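Local coordinates for peptidoglycan recognition protein 3 (Branchiostoma belcheri tsingtauense, PDB 4Z8I), which acts as a zinc-dependent N-acetylmuramoyl-L-alanine amidase on peptidoglycan, probably cutting between the sugar and its stem peptide, with a chitin-binding domain fused to the enzyme, at residues 26-31 with 180-185; 70-75 with 108-113; 77-82 with 140-145. One frame throughout, in Å; residues are numbered along the deposited sequence.

Contact 1: 26-31 with 180-185; sequences NPHAVD and AKSLIS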
ATOM      1  N   ASN A  26       5.124  10.338 -12.475  1.00 39.05           N
ATOM      2  CA  ASN A  26       4.455   9.714 -11.338  1.00 47.21           C
ATOM      3  C   ASN A  26       3.928   8.326 -11.691  1.00 62.34           C
ATOM      4  O   ASN A  26       2.996   8.198 -12.487  1.00 71.37           O
ATOM      5  CB  ASN A  26       3.310  10.613 -10.866  1.00 45.99           C
ATOM      6  CG  ASN A  26       2.629  10.096  -9.614  1.00 54.84           C
ATOM      7  OD1 ASN A  26       3.137   9.209  -8.929  1.00 70.14           O
ATOM      8  ND2 ASN A  26       1.470  10.663  -9.305  1.00 56.51           N
ATOM      9  N   PRO A  27       4.522   7.281 -11.091  1.00 64.96           N
ATOM     10  CA  PRO A  27       4.197   5.881 -11.397  1.00 52.40           C
ATOM     11  C   PRO A  27       2.738   5.567 -11.109  1.00 46.29           C
ATOM     12  O   PRO A  27       2.159   4.663 -11.711  1.00 46.34           O
ATOM     13  CB  PRO A  27       5.086   5.096 -10.425  1.00 33.20           C
ATOM     14  CG  PRO A  27       6.175   6.031 -10.047  1.00 30.96           C
ATOM     15  CD  PRO A  27       5.550   7.389 -10.042  1.00 47.71           C
ATOM     16  N   HIS A  28       2.153   6.326 -10.193  1.00 41.49           N
ATOM     17  CA  HIS A  28       0.812   6.048  -9.709  1.00 37.43           C
ATOM     18  C   HIS A  28      -0.206   6.986 -10.348  1.00 30.97           C
ATOM     19  O   HIS A  28      -1.357   7.063  -9.920  1.00 55.63           O
ATOM     20  CB  HIS A  28       0.802   6.154  -8.187  1.00 53.89           C
ATOM     21  CG  HIS A  28       1.999   5.526  -7.545  1.00 60.51           C
ATOM     22  ND1 HIS A  28       1.995   4.236  -7.061  1.00 55.80           N
ATOM     23  CD2 HIS A  28       3.250   6.002  -7.334  1.00 67.82           C
ATOM     24  CE1 HIS A  28       3.186   3.948  -6.567  1.00 62.56           C
ATOM     25  NE2 HIS A  28       3.967   5.003  -6.721  1.00 71.61           N
ATOM     26  N   ALA A  29       0.237   7.691 -11.385  1.00 41.23           N
ATOM     27  CA  ALA A  29      -0.635   8.551 -12.177  1.00 38.62           C
ATOM     28  C   ALA A  29      -1.058   7.832 -13.448  1.00 40.03           C
ATOM     29  O   ALA A  29      -0.382   6.909 -13.897  1.00 53.03           O
ATOM     30  CB  ALA A  29       0.081   9.841 -12.527  1.00 28.45           C
ATOM     31  N   VAL A  30      -2.170   8.264 -14.034  1.00 45.14           N
ATOM     32  CA  VAL A  30      -2.626   7.710 -15.305  1.00 37.20           C
ATOM     33  C   VAL A  30      -1.598   7.990 -16.412  1.00 52.68           C
ATOM     34  O   VAL A  30      -1.350   7.143 -17.273  1.00 46.47           O
ATOM     35  CB  VAL A  30      -4.036   8.242 -15.682  1.00 38.17           C
ATOM     36  CG1 VAL A  30      -4.064   9.761 -15.667  1.00 68.17           C
ATOM     37  CG2 VAL A  30      -4.473   7.716 -17.036  1.00 46.65           C
ATOM     38  N   ASP A  31      -0.984   9.171 -16.360  1.00 54.20           N
ATOM     39  CA  ASP A  31       0.076   9.535 -17.296  1.00 46.15           C
ATOM     40  C   ASP A  31       1.459   9.222 -16.724  1.00 37.60           C
ATOM     41  O   ASP A  31       2.143  10.111 -16.214  1.00 43.30           O
ATOM     42  CB  ASP A  31      -0.009  11.024 -17.660  1.00 28.91           C
ATOM     43  CG  ASP A  31      -1.297  11.379 -18.381  1.00 53.77           C
ATOM     44  OD1 ASP A  31      -1.511  10.880 -19.506  1.00 47.69           O
ATOM     45  OD2 ASP A  31      -2.091  12.170 -17.829  1.00 55.55           O
ATOM     46  N   ALA A 180       2.783   1.515   1.314  1.00 36.61           N
ATOM     47  CA  ALA A 180       1.330   1.446   1.479  1.00 39.51           C
ATOM     48  C   ALA A 180       0.596   2.135   0.331  1.00 32.72           C
ATOM     49  O   ALA A 180      -0.356   1.583  -0.235  1.00 41.02           O
ATOM     50  CB  ALA A 180       0.918   2.052   2.802  1.00 22.85           C
ATOM     51  N   LYS A 181       1.041   3.343  -0.003  1.00 37.64           N
ATOM     52  CA  LYS A 181       0.449   4.093  -1.105  1.00 38.60           C
ATOM     53  C   LYS A 181       0.566   3.330  -2.419  1.00 32.55           C
ATOM     54  O   LYS A 181      -0.385   3.273  -3.200  1.00 36.56           O
ATOM     55  CB  LYS A 181       1.109   5.467  -1.229  1.00 25.14           C
ATOM     56  CG  LYS A 181       0.879   6.378  -0.037  1.00 33.00           C
ATOM     57  CD  LYS A 181       1.486   7.754  -0.268  1.00 26.81           C
ATOM     58  CE  LYS A 181       1.154   8.703   0.875  1.00 44.79           C
ATOM     59  NZ  LYS A 181       1.717  10.069   0.662  1.00 62.84           N
ATOM     60  N   SER A 182       1.732   2.738  -2.658  1.00 28.52           N
ATOM     61  CA  SER A 182       1.945   1.956  -3.868  1.00 30.19           C
ATOM     62  C   SER A 182       1.071   0.713  -3.862  1.00 36.37           C
ATOM     63  O   SER A 182       0.613   0.273  -4.909  1.00 45.51           O
ATOM     64  CB  SER A 182       3.411   1.553  -4.006  1.00 32.54           C
ATOM     65  OG  SER A 182       4.251   2.685  -3.919  1.00 58.59           O
ATOM     66  N   LEU A 183       0.849   0.144  -2.681  1.00 27.26           N
ATOM     67  CA  LEU A 183      -0.011  -1.026  -2.563  1.00 26.91           C
ATOM     68  C   LEU A 183      -1.418  -0.659  -3.003  1.00 32.08           C
ATOM     69  O   LEU A 183      -2.024  -1.345  -3.833  1.00 43.05           O
ATOM     70  CB  LEU A 183      -0.033  -1.551  -1.129  1.00 31.26           C
ATOM     71  CG  LEU A 183      -0.930  -2.770  -0.904  1.00 29.74           C
ATOM     72  CD1 LEU A 183      -0.448  -3.954  -1.728  1.00 26.52           C
ATOM     73  CD2 LEU A 183      -0.987  -3.135   0.563  1.00 24.22           C
ATOM     74  N   ILE A 184      -1.923   0.436  -2.443  1.00 36.69           N
ATOM     75  CA  ILE A 184      -3.244   0.943  -2.795  1.00 40.30           C
ATOM     76  C   ILE A 184      -3.351   1.192  -4.298  1.00 30.05           C
ATOM     77  O   ILE A 184      -4.307   0.750  -4.946  1.00 35.82           O
ATOM     78  CB  ILE A 184      -3.563   2.239  -2.028  1.00 31.52           C
ATOM     79  CG1 ILE A 184      -3.559   1.973  -0.520  1.00 43.98           C
ATOM     80  CG2 ILE A 184      -4.908   2.788  -2.454  1.00 35.94           C
ATOM     81  CD1 ILE A 184      -3.765   3.218   0.334  1.00 41.83           C
ATOM     82  N   SER A 185      -2.357   1.888  -4.841  1.00 37.85           N
ATOM     83  CA  SER A 185      -2.307   2.195  -6.267  1.00 36.13           C
ATOM     84  C   SER A 185      -2.371   0.924  -7.109  1.00 41.56           C
ATOM     85  O   SER A 185      -3.129   0.847  -8.070  1.00 45.47           O
ATOM     86  CB  SER A 185      -1.035   2.981  -6.585  1.00 25.24           C
ATOM     87  OG  SER A 185      -0.972   3.329  -7.954  1.00 47.83           O
TER

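Contact 2: 70-75 with 108-113; sequences SEWGSR and LQVRNI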
ATOM      1  N   SER A  70       4.261 -17.552   2.103  1.00 26.51           N
ATOM      2  CA  SER A  70       5.301 -18.573   2.146  1.00 30.66           C
ATOM      3  C   SER A  70       6.685 -17.964   2.356  1.00 35.68           C
ATOM      4  O   SER A  70       7.601 -18.638   2.827  1.00 32.72           O
ATOM      5  CB  SER A  70       5.289 -19.408   0.864  1.00 35.07           C
ATOM      6  OG  SER A  70       5.651 -18.619  -0.253  1.00 60.00           O
ATOM      7  N   GLU A  71       6.840 -16.690   2.007  1.00 40.93           N
ATOM      8  CA  GLU A  71       8.129 -16.024   2.173  1.00 37.98           C
ATOM      9  C   GLU A  71       8.352 -15.505   3.588  1.00 44.67           C
ATOM     10  O   GLU A  71       9.481 -15.513   4.077  1.00 56.99           O
ATOM     11  CB  GLU A  71       8.300 -14.888   1.165  1.00 38.30           C
ATOM     12  CG  GLU A  71       8.422 -15.346  -0.280  1.00 42.90           C
ATOM     13  CD  GLU A  71       8.787 -14.210  -1.212  1.00 60.39           C
ATOM     14  OE1 GLU A  71       7.888 -13.706  -1.917  1.00 61.92           O
ATOM     15  OE2 GLU A  71       9.974 -13.822  -1.238  1.00 74.37           O
ATOM     16  N   TRP A  72       7.287 -15.046   4.244  1.00 46.88           N
ATOM     17  CA  TRP A  72       7.424 -14.587   5.628  1.00 35.64           C
ATOM     18  C   TRP A  72       7.172 -15.692   6.645  1.00 30.68           C
ATOM     19  O   TRP A  72       7.277 -15.469   7.848  1.00 51.96           O
ATOM     20  CB  TRP A  72       6.599 -13.322   5.936  1.00 37.29           C
ATOM     21  CG  TRP A  72       5.095 -13.396   5.778  1.00 37.98           C
ATOM     22  CD1 TRP A  72       4.357 -12.910   4.736  1.00 33.22           C
ATOM     23  CD2 TRP A  72       4.151 -13.926   6.720  1.00 28.90           C
ATOM     24  NE1 TRP A  72       3.020 -13.125   4.959  1.00 31.70           N
ATOM     25  CE2 TRP A  72       2.865 -13.747   6.169  1.00 38.33           C
ATOM     26  CE3 TRP A  72       4.268 -14.546   7.966  1.00 44.87           C
ATOM     27  CZ2 TRP A  72       1.707 -14.167   6.824  1.00 48.95           C
ATOM     28  CZ3 TRP A  72       3.115 -14.960   8.615  1.00 39.08           C
ATOM     29  CH2 TRP A  72       1.854 -14.769   8.044  1.00 20.24           C
ATOM     30  N   GLY A  73       6.860 -16.886   6.153  1.00 32.34           N
ATOM     31  CA  GLY A  73       6.752 -18.050   7.012  1.00 24.78           C
ATOM     32  C   GLY A  73       5.391 -18.258   7.638  1.00 38.32           C
ATOM     33  O   GLY A  73       5.290 -18.671   8.793  1.00 57.43           O
ATOM     34  N   SER A  74       4.342 -17.978   6.873  1.00 35.21           N
ATOM     35  CA  SER A  74       2.979 -18.165   7.352  1.00 33.93           C
ATOM     36  C   SER A  74       2.725 -19.615   7.718  1.00 45.11           C
ATOM     37  O   SER A  74       3.325 -20.525   7.143  1.00 55.90           O
ATOM     38  CB  SER A  74       1.980 -17.730   6.283  1.00 33.19           C
ATOM     39  OG  SER A  74       0.650 -18.005   6.679  1.00 41.44           O
ATOM     40  N   ARG A  75       1.843 -19.825   8.688  1.00 36.40           N
ATOM     41  CA  ARG A  75       1.423 -21.168   9.042  1.00 27.78           C
ATOM     42  C   ARG A  75       0.316 -21.564   8.081  1.00 43.64           C
ATOM     43  O   ARG A  75      -0.225 -20.717   7.370  1.00 46.63           O
ATOM     44  CB  ARG A  75       0.922 -21.222  10.488  1.00 23.55           C
ATOM     45  CG  ARG A  75      -0.445 -20.602  10.702  1.00 43.74           C
ATOM     46  CD  ARG A  75      -1.093 -21.126  11.975  1.00 37.29           C
ATOM     47  NE  ARG A  75      -0.721 -20.346  13.151  1.00 31.12           N
ATOM     48  CZ  ARG A  75      -1.156 -20.598  14.381  1.00 44.90           C
ATOM     49  NH1 ARG A  75      -0.768 -19.836  15.392  1.00 40.74           N
ATOM     50  NH2 ARG A  75      -1.974 -21.619  14.602  1.00 22.93           N
ATOM     51  N   LEU A 108       9.199 -11.979  11.145  1.00 35.45           N
ATOM     52  CA  LEU A 108       8.960 -12.534  12.443  1.00 46.86           C
ATOM     53  C   LEU A 108       7.795 -11.835  13.076  1.00 45.90           C
ATOM     54  O   LEU A 108       6.961 -12.459  13.652  1.00 42.79           O
ATOM     55  CB  LEU A 108      10.179 -12.412  13.340  1.00 20.00           C
ATOM     56  CG  LEU A 108       9.971 -12.918  14.760  1.00 20.00           C
ATOM     57  CD1 LEU A 108       8.972 -12.137  15.553  1.00 20.00           C
ATOM     58  CD2 LEU A 108       9.668 -14.369  14.831  1.00 20.00           C
ATOM     59  N   GLN A 109       7.732 -10.530  12.942  1.00 35.30           N
ATOM     60  CA  GLN A 109       6.684  -9.774  13.564  1.00 40.77           C
ATOM     61  C   GLN A 109       5.327 -10.150  13.026  1.00 38.53           C
ATOM     62  O   GLN A 109       4.403 -10.278  13.756  1.00 42.67           O
ATOM     63  CB  GLN A 109       6.950  -8.293  13.422  1.00 25.36           C
ATOM     64  CG  GLN A 109       6.171  -7.437  14.384  1.00 33.58           C
ATOM     65  CD  GLN A 109       6.191  -7.959  15.785  1.00 42.88           C
ATOM     66  OE1 GLN A 109       7.199  -8.355  16.283  1.00 47.60           O
ATOM     67  NE2 GLN A 109       5.079  -7.946  16.419  1.00 42.51           N
ATOM     68  N   VAL A 110       5.229 -10.348  11.738  1.00 24.92           N
ATOM     69  CA  VAL A 110       4.002 -10.815  11.101  1.00 27.05           C
ATOM     70  C   VAL A 110       3.609 -12.203  11.613  1.00 24.13           C
ATOM     71  O   VAL A 110       2.434 -12.473  11.858  1.00 33.53           O
ATOM     72  CB  VAL A 110       4.134 -10.850   9.567  1.00 35.31           C
ATOM     73  CG1 VAL A 110       2.886 -11.442   8.940  1.00 19.96           C
ATOM     74  CG2 VAL A 110       4.369  -9.458   9.032  1.00 20.37           C
ATOM     75  N   ARG A 111       4.599 -13.076  11.775  1.00 41.17           N
ATOM     76  CA  ARG A 111       4.361 -14.418  12.304  1.00 47.00           C
ATOM     77  C   ARG A 111       3.758 -14.353  13.711  1.00 49.12           C
ATOM     78  O   ARG A 111       2.831 -15.100  14.047  1.00 48.83           O
ATOM     79  CB  ARG A 111       5.671 -15.211  12.317  1.00 42.69           C
ATOM     80  CG  ARG A 111       5.657 -16.461  11.448  1.00 47.21           C
ATOM     81  CD  ARG A 111       6.985 -16.666  10.734  1.00 29.25           C
ATOM     82  NE  ARG A 111       8.128 -16.592  11.641  1.00 42.91           N
ATOM     83  CZ  ARG A 111       9.300 -16.051  11.322  1.00 38.66           C
ATOM     84  NH1 ARG A 111       9.489 -15.529  10.116  1.00 40.80           N
ATOM     85  NH2 ARG A 111      10.283 -16.025  12.210  1.00 38.09           N
ATOM     86  N   ASN A 112       4.289 -13.444  14.521  1.00 32.79           N
ATOM     87  CA  ASN A 112       3.778 -13.188  15.859  1.00 23.45           C
ATOM     88  C   ASN A 112       2.340 -12.702  15.829  1.00 31.42           C
ATOM     89  O   ASN A 112       1.499 -13.190  16.585  1.00 32.91           O
ATOM     90  CB  ASN A 112       4.624 -12.133  16.578  1.00 21.96           C
ATOM     91  CG  ASN A 112       6.025 -12.595  16.906  1.00 28.37           C
ATOM     92  OD1 ASN A 112       6.890 -11.759  17.165  1.00 32.83           O
ATOM     93  ND2 ASN A 112       6.257 -13.896  16.931  1.00 28.04           N
ATOM     94  N   ILE A 113       2.063 -11.731  14.961  1.00 24.13           N
ATOM     95  CA  ILE A 113       0.719 -11.178  14.857  1.00 30.10           C
ATOM     96  C   ILE A 113      -0.283 -12.252  14.425  1.00 29.20           C
ATOM     97  O   ILE A 113      -1.395 -12.335  14.957  1.00 32.25           O
ATOM     98  CB  ILE A 113       0.676  -9.960  13.914  1.00 32.65           C
ATOM     99  CG1 ILE A 113       1.487  -8.810  14.515  1.00 20.63           C
ATOM    100  CG2 ILE A 113      -0.755  -9.512  13.675  1.00 36.45           C
ATOM    101  CD1 ILE A 113       1.458  -7.536  13.698  1.00 20.57           C
TER

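Contact 3: 77-82 with 140-145; sequences TNYNVF and EGRGWD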
ATOM      1  N   THR A  77      -3.103 -22.127   6.567  1.00 36.43           N
ATOM      2  CA  THR A  77      -4.462 -21.627   6.759  1.00 34.38           C
ATOM      3  C   THR A  77      -5.383 -22.191   5.683  1.00 43.44           C
ATOM      4  O   THR A  77      -4.924 -22.811   4.724  1.00 45.57           O
ATOM      5  CB  THR A  77      -4.524 -20.086   6.730  1.00 44.69           C
ATOM      6  OG1 THR A  77      -4.034 -19.604   5.472  1.00 44.80           O
ATOM      7  CG2 THR A  77      -3.693 -19.493   7.858  1.00 45.91           C
ATOM      8  N   ASN A  78      -6.683 -21.976   5.847  1.00 50.11           N
ATOM      9  CA  ASN A  78      -7.669 -22.472   4.895  1.00 42.47           C
ATOM     10  C   ASN A  78      -8.927 -21.617   4.958  1.00 35.25           C
ATOM     11  O   ASN A  78     -10.040 -22.128   5.087  1.00 57.30           O
ATOM     12  CB  ASN A  78      -7.996 -23.937   5.190  1.00 43.56           C
ATOM     13  CG  ASN A  78      -8.726 -24.619   4.049  1.00 47.10           C
ATOM     14  OD1 ASN A  78      -8.636 -24.198   2.894  1.00 55.02           O
ATOM     15  ND2 ASN A  78      -9.452 -25.683   4.369  1.00 42.73           N
ATOM     16  N   TYR A  79      -8.735 -20.305   4.876  1.00 26.37           N
ATOM     17  CA  TYR A  79      -9.834 -19.350   4.985  1.00 25.93           C
ATOM     18  C   TYR A  79     -10.227 -18.844   3.606  1.00 36.20           C
ATOM     19  O   TYR A  79      -9.428 -18.217   2.912  1.00 49.54           O
ATOM     20  CB  TYR A  79      -9.422 -18.182   5.883  1.00 22.71           C
ATOM     21  CG  TYR A  79     -10.445 -17.079   5.982  1.00 37.59           C
ATOM     22  CD1 TYR A  79     -11.527 -17.183   6.843  1.00 29.41           C
ATOM     23  CD2 TYR A  79     -10.320 -15.923   5.223  1.00 39.67           C
ATOM     24  CE1 TYR A  79     -12.460 -16.173   6.941  1.00 32.59           C
ATOM     25  CE2 TYR A  79     -11.248 -14.910   5.313  1.00 42.05           C
ATOM     26  CZ  TYR A  79     -12.314 -15.039   6.175  1.00 37.59           C
ATOM     27  OH  TYR A  79     -13.241 -14.031   6.268  1.00 49.52           O
ATOM     28  N   ASN A  80     -11.462 -19.120   3.211  1.00 44.35           N
ATOM     29  CA  ASN A  80     -11.892 -18.805   1.857  1.00 45.26           C
ATOM     30  C   ASN A  80     -13.209 -18.031   1.785  1.00 51.65           C
ATOM     31  O   ASN A  80     -14.069 -18.334   0.955  1.00 43.62           O
ATOM     32  CB  ASN A  80     -11.964 -20.084   1.020  1.00 41.44           C
ATOM     33  CG  ASN A  80     -10.666 -20.874   1.051  1.00 41.24           C
ATOM     34  OD1 ASN A  80      -9.698 -20.532   0.368  1.00 49.26           O
ATOM     35  ND2 ASN A  80     -10.642 -21.937   1.847  1.00 42.19           N
ATOM     36  N   VAL A  81     -13.360 -17.033   2.651  1.00 49.71           N
ATOM     37  CA  VAL A  81     -14.506 -16.131   2.588  1.00 42.99           C
ATOM     38  C   VAL A  81     -14.143 -14.914   1.744  1.00 40.19           C
ATOM     39  O   VAL A  81     -13.398 -14.035   2.183  1.00 43.97           O
ATOM     40  CB  VAL A  81     -14.962 -15.700   3.990  1.00 40.56           C
ATOM     41  CG1 VAL A  81     -16.095 -14.693   3.897  1.00 25.19           C
ATOM     42  CG2 VAL A  81     -15.402 -16.914   4.783  1.00 25.54           C
ATOM     43  N   PHE A  82     -14.675 -14.869   0.527  1.00 45.96           N
ATOM     44  CA  PHE A  82     -14.208 -13.907  -0.468  1.00 46.00           C
ATOM     45  C   PHE A  82     -14.909 -12.549  -0.441  1.00 39.05           C
ATOM     46  O   PHE A  82     -16.117 -12.457  -0.217  1.00 43.31           O
ATOM     47  CB  PHE A  82     -14.271 -14.519  -1.870  1.00 24.91           C
ATOM     48  CG  PHE A  82     -13.466 -15.777  -2.010  1.00 26.82           C
ATOM     49  CD1 PHE A  82     -12.087 -15.721  -2.128  1.00 29.95           C
ATOM     50  CD2 PHE A  82     -14.084 -17.015  -2.011  1.00 42.01           C
ATOM     51  CE1 PHE A  82     -11.342 -16.876  -2.247  1.00 32.84           C
ATOM     52  CE2 PHE A  82     -13.344 -18.173  -2.130  1.00 35.36           C
ATOM     53  CZ  PHE A  82     -11.972 -18.103  -2.247  1.00 26.76           C
ATOM     54  N   GLU A 140       1.920 -10.133   2.875  1.00 34.06           N
ATOM     55  CA  GLU A 140       0.623 -10.669   2.477  1.00 38.04           C
ATOM     56  C   GLU A 140      -0.128 -11.275   3.652  1.00 46.44           C
ATOM     57  O   GLU A 140       0.347 -12.221   4.283  1.00 46.95           O
ATOM     58  CB  GLU A 140       0.804 -11.731   1.388  1.00 44.91           C
ATOM     59  CG  GLU A 140      -0.493 -12.293   0.821  1.00 36.59           C
ATOM     60  CD  GLU A 140      -0.263 -13.484  -0.095  1.00 52.81           C
ATOM     61  OE1 GLU A 140       0.761 -14.183   0.073  1.00 49.90           O
ATOM     62  OE2 GLU A 140      -1.108 -13.725  -0.984  1.00 69.32           O
ATOM     63  N   GLY A 141      -1.300 -10.722   3.942  1.00 43.31           N
ATOM     64  CA  GLY A 141      -2.194 -11.299   4.928  1.00 33.00           C
ATOM     65  C   GLY A 141      -3.259 -12.123   4.231  1.00 25.11           C
ATOM     66  O   GLY A 141      -2.947 -13.122   3.580  1.00 42.81           O
ATOM     67  N   ARG A 142      -4.515 -11.707   4.357  1.00 22.42           N
ATOM     68  CA  ARG A 142      -5.608 -12.408   3.691  1.00 35.24           C
ATOM     69  C   ARG A 142      -5.682 -12.047   2.210  1.00 39.70           C
ATOM     70  O   ARG A 142      -6.416 -12.673   1.447  1.00 55.70           O
ATOM     71  CB  ARG A 142      -6.942 -12.129   4.390  1.00 26.85           C
ATOM     72  CG  ARG A 142      -6.945 -12.547   5.847  1.00 36.49           C
ATOM     73  CD  ARG A 142      -8.314 -12.445   6.495  1.00 31.87           C
ATOM     74  NE  ARG A 142      -8.264 -12.923   7.877  1.00 26.90           N
ATOM     75  CZ  ARG A 142      -9.330 -13.128   8.642  1.00 39.19           C
ATOM     76  NH1 ARG A 142     -10.546 -12.901   8.167  1.00 38.68           N
ATOM     77  NH2 ARG A 142      -9.178 -13.565   9.885  1.00 36.42           N
ATOM     78  N   GLY A 143      -4.918 -11.034   1.811  1.00 37.14           N
ATOM     79  CA  GLY A 143      -4.801 -10.674   0.408  1.00 31.17           C
ATOM     80  C   GLY A 143      -5.923  -9.817  -0.147  1.00 32.07           C
ATOM     81  O   GLY A 143      -6.711  -9.236   0.600  1.00 47.86           O
ATOM     82  N   TRP A 144      -5.989  -9.745  -1.473  1.00 30.93           N
ATOM     83  CA  TRP A 144      -6.968  -8.918  -2.166  1.00 38.27           C
ATOM     84  C   TRP A 144      -8.365  -9.507  -2.091  1.00 46.23           C
ATOM     85  O   TRP A 144      -9.354  -8.780  -1.982  1.00 49.78           O
ATOM     86  CB  TRP A 144      -6.598  -8.791  -3.647  1.00 31.32           C
ATOM     87  CG  TRP A 144      -5.247  -8.217  -3.907  1.00 35.85           C
ATOM     88  CD1 TRP A 144      -4.155  -8.872  -4.399  1.00 29.95           C
ATOM     89  CD2 TRP A 144      -4.843  -6.860  -3.702  1.00 34.73           C
ATOM     90  NE1 TRP A 144      -3.093  -8.006  -4.506  1.00 30.70           N
ATOM     91  CE2 TRP A 144      -3.491  -6.764  -4.084  1.00 25.34           C
ATOM     92  CE3 TRP A 144      -5.493  -5.719  -3.226  1.00 35.78           C
ATOM     93  CZ2 TRP A 144      -2.777  -5.569  -4.006  1.00 34.84           C
ATOM     94  CZ3 TRP A 144      -4.783  -4.535  -3.147  1.00 31.29           C
ATOM     95  CH2 TRP A 144      -3.441  -4.468  -3.534  1.00 35.55           C
ATOM     96  N   ASP A 145      -8.437 -10.832  -2.158  1.00 31.45           N
ATOM     97  CA  ASP A 145      -9.682 -11.513  -2.488  1.00 28.43           C
ATOM     98  C   ASP A 145     -10.472 -12.042  -1.294  1.00 33.95           C
ATOM     99  O   ASP A 145     -11.623 -12.446  -1.447  1.00 47.71           O
ATOM    100  CB  ASP A 145      -9.394 -12.648  -3.477  1.00 28.92           C
ATOM    101  CG  ASP A 145      -8.671 -12.164  -4.719  1.00 55.65           C
ATOM    102  OD1 ASP A 145      -8.825 -10.976  -5.070  1.00 62.30           O
ATOM    103  OD2 ASP A 145      -7.947 -12.968  -5.345  1.00 74.11           O
TER

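Contact 1: 26-31 with 180-185
His28 bridges two parts of the protein: its imidazole leaves a turn in the small, disulfide-rich N-terminal region, probably the chitin-binding domain, and lies against Ser182 and Ser185 on helix 174-190 of the amidase. Three residues apart on the helix, the two serines present their side chains on the same surface, and the ring spans them. Ser185 OG sits at the ring edge near its plane, 3.2 Å from His28 ND1 with an angle of 143°, a weak hydrogen bond in which either group could be the donor. With OG turned away from the amide, beside the carbonyl carbon (chi1 -178°), the Ser185 hydroxyl runs on along the helix toward its later end, to the ND1 and CB side of His28. Further round the ring, Ser182 OG approaches His28 CE1 obliquely at 3.1 Å; this hydroxyl is hydrogen-bonded to the carbonyl of Ala178 one turn back, so at the ring it makes a packing contact, not a hydrogen bond. Behind the serines the helix turns Leu183 and Ile184 onto Ile161 of strand 158-163. Residues 26-29 form a type I beta turn, closed by Ala29 N to Asn26 O at 3.0 Å, which puts His28 at the third of its four positions. An Asx turn supports the same residue: His28 N donates to Asn26 OD1 at 3.3 Å, from well above the side-chain carbonyl plane.

Contact 2: 70-75 with 108-113
Trp72 and Val110 cross at about a right angle, with the methyl CG1 standing over the six-membered ring of the indole. Val110 CG1 is 3.3 Å from the centroid of the Trp72 six-membered ring and only 2° off the normal, a CH-pi contact. Two torsions make it possible: Trp72 CG lies between the backbone N and the carbonyl carbon (chi1 61°), and Val110 CG1 is swung to the far side from its amide nitrogen. Ser74 CB covers the opposite face, so the indole is sandwiched, while its NE1 donates to the carbonyl of Glu140. In this mixed-sheet amidase fold of the PGRP family, the contact lays the short, weakly bonded helix 69-72 and its exit against helix 103-120. Gly73 leaves helical geometry with positive phi, and Arg111 reaches over this exit. Its chain bends at chi2 and chi3, folding the guanidinium back over Leu108 CA. Arg111 NH1 donates to Trp72 O at 3.2 Å, nearly straight at 174°, with the oxygen in the guanidinium plane but the donor above the carbonyl plane. The aliphatic part also rests on the helix exit, with Arg111 CG 3.5 Å from Gly73 O. With an alanine in place of Arg111, Trp72 O would probably lose this donor and the Gly73 carbonyl the methylenes packed on it.

Contact 3: 77-82 with 140-145
Two irregular surface loops of the PGRP amidase domain run past each other, drawing in from 8.2 Å between the CA atoms of Tyr79 and Arg142 to 5.5 Å between those of Phe82 and Asp145, with no hydrogen bond joining the two segments. At the wider end the contact is a cation-pi pair. The guanidinium of Arg142 lies over one face of the Tyr79 ring, its CZ 4.4 Å from the centroid and 17° off the normal, but the two planes are turned 48° apart, a tilted approach rather than a flat stack. Arg142 NH1 leans in, 3.4 Å from Tyr79 CZ. Tyr79 CG lies opposite the amide nitrogen (chi1 175°), which carries the ring toward the 140-145 segment, and the extended Arg142 chain from CG to NE brings the guanidinium to it. What fixes the guanidinium is a set of carbonyls: NE bonds to Ile126 O, NH2 to Asp125 O and NH1 to Arg147 O. Tyr79 OH bonds to that same Arg147 oxygen, so one carbonyl ties both partners. At the narrow end Phe82 CA makes a CA-H...O contact with Asp145 O at 3.1 Å, and this oxygen also meets the edge of the phenylalanine ring, 3.4 Å from Phe82 CD1. Asp145 OD1 forms a salt bridge with Lys192 NZ, just beyond helix 174-190. The metal site is separate, the zinc ion about 13 Å from the Arg142 side chain. Segment 77-82 leads from helix 69-72 toward strand 87-94 along the loop leaving strand 138-140, and Thr77 rests on Gln114 and Met118 of helix 103-120.

From the N terminus, the chain first passes residues 26-31, which wait nearly 150 residues for helix 174-190 to close contact 1. The long loop it closes encloses both other contacts, and contact 1 ties the N-terminal disulfide-rich region to the amidase. Within it, 70-75 comes first and then 77-82; helix 103-120 closes contact 2, and 140-145 closes contact 3. Because their segments alternate, contacts 2 and 3 cross, and they also touch at the indole of contact 2. Contact 3 touches contact 1 as well, where Trp144 packs on the backbone O of Leu183. Contacts 1 and 2 stay apart, their nearest atoms about 12 Å from each other.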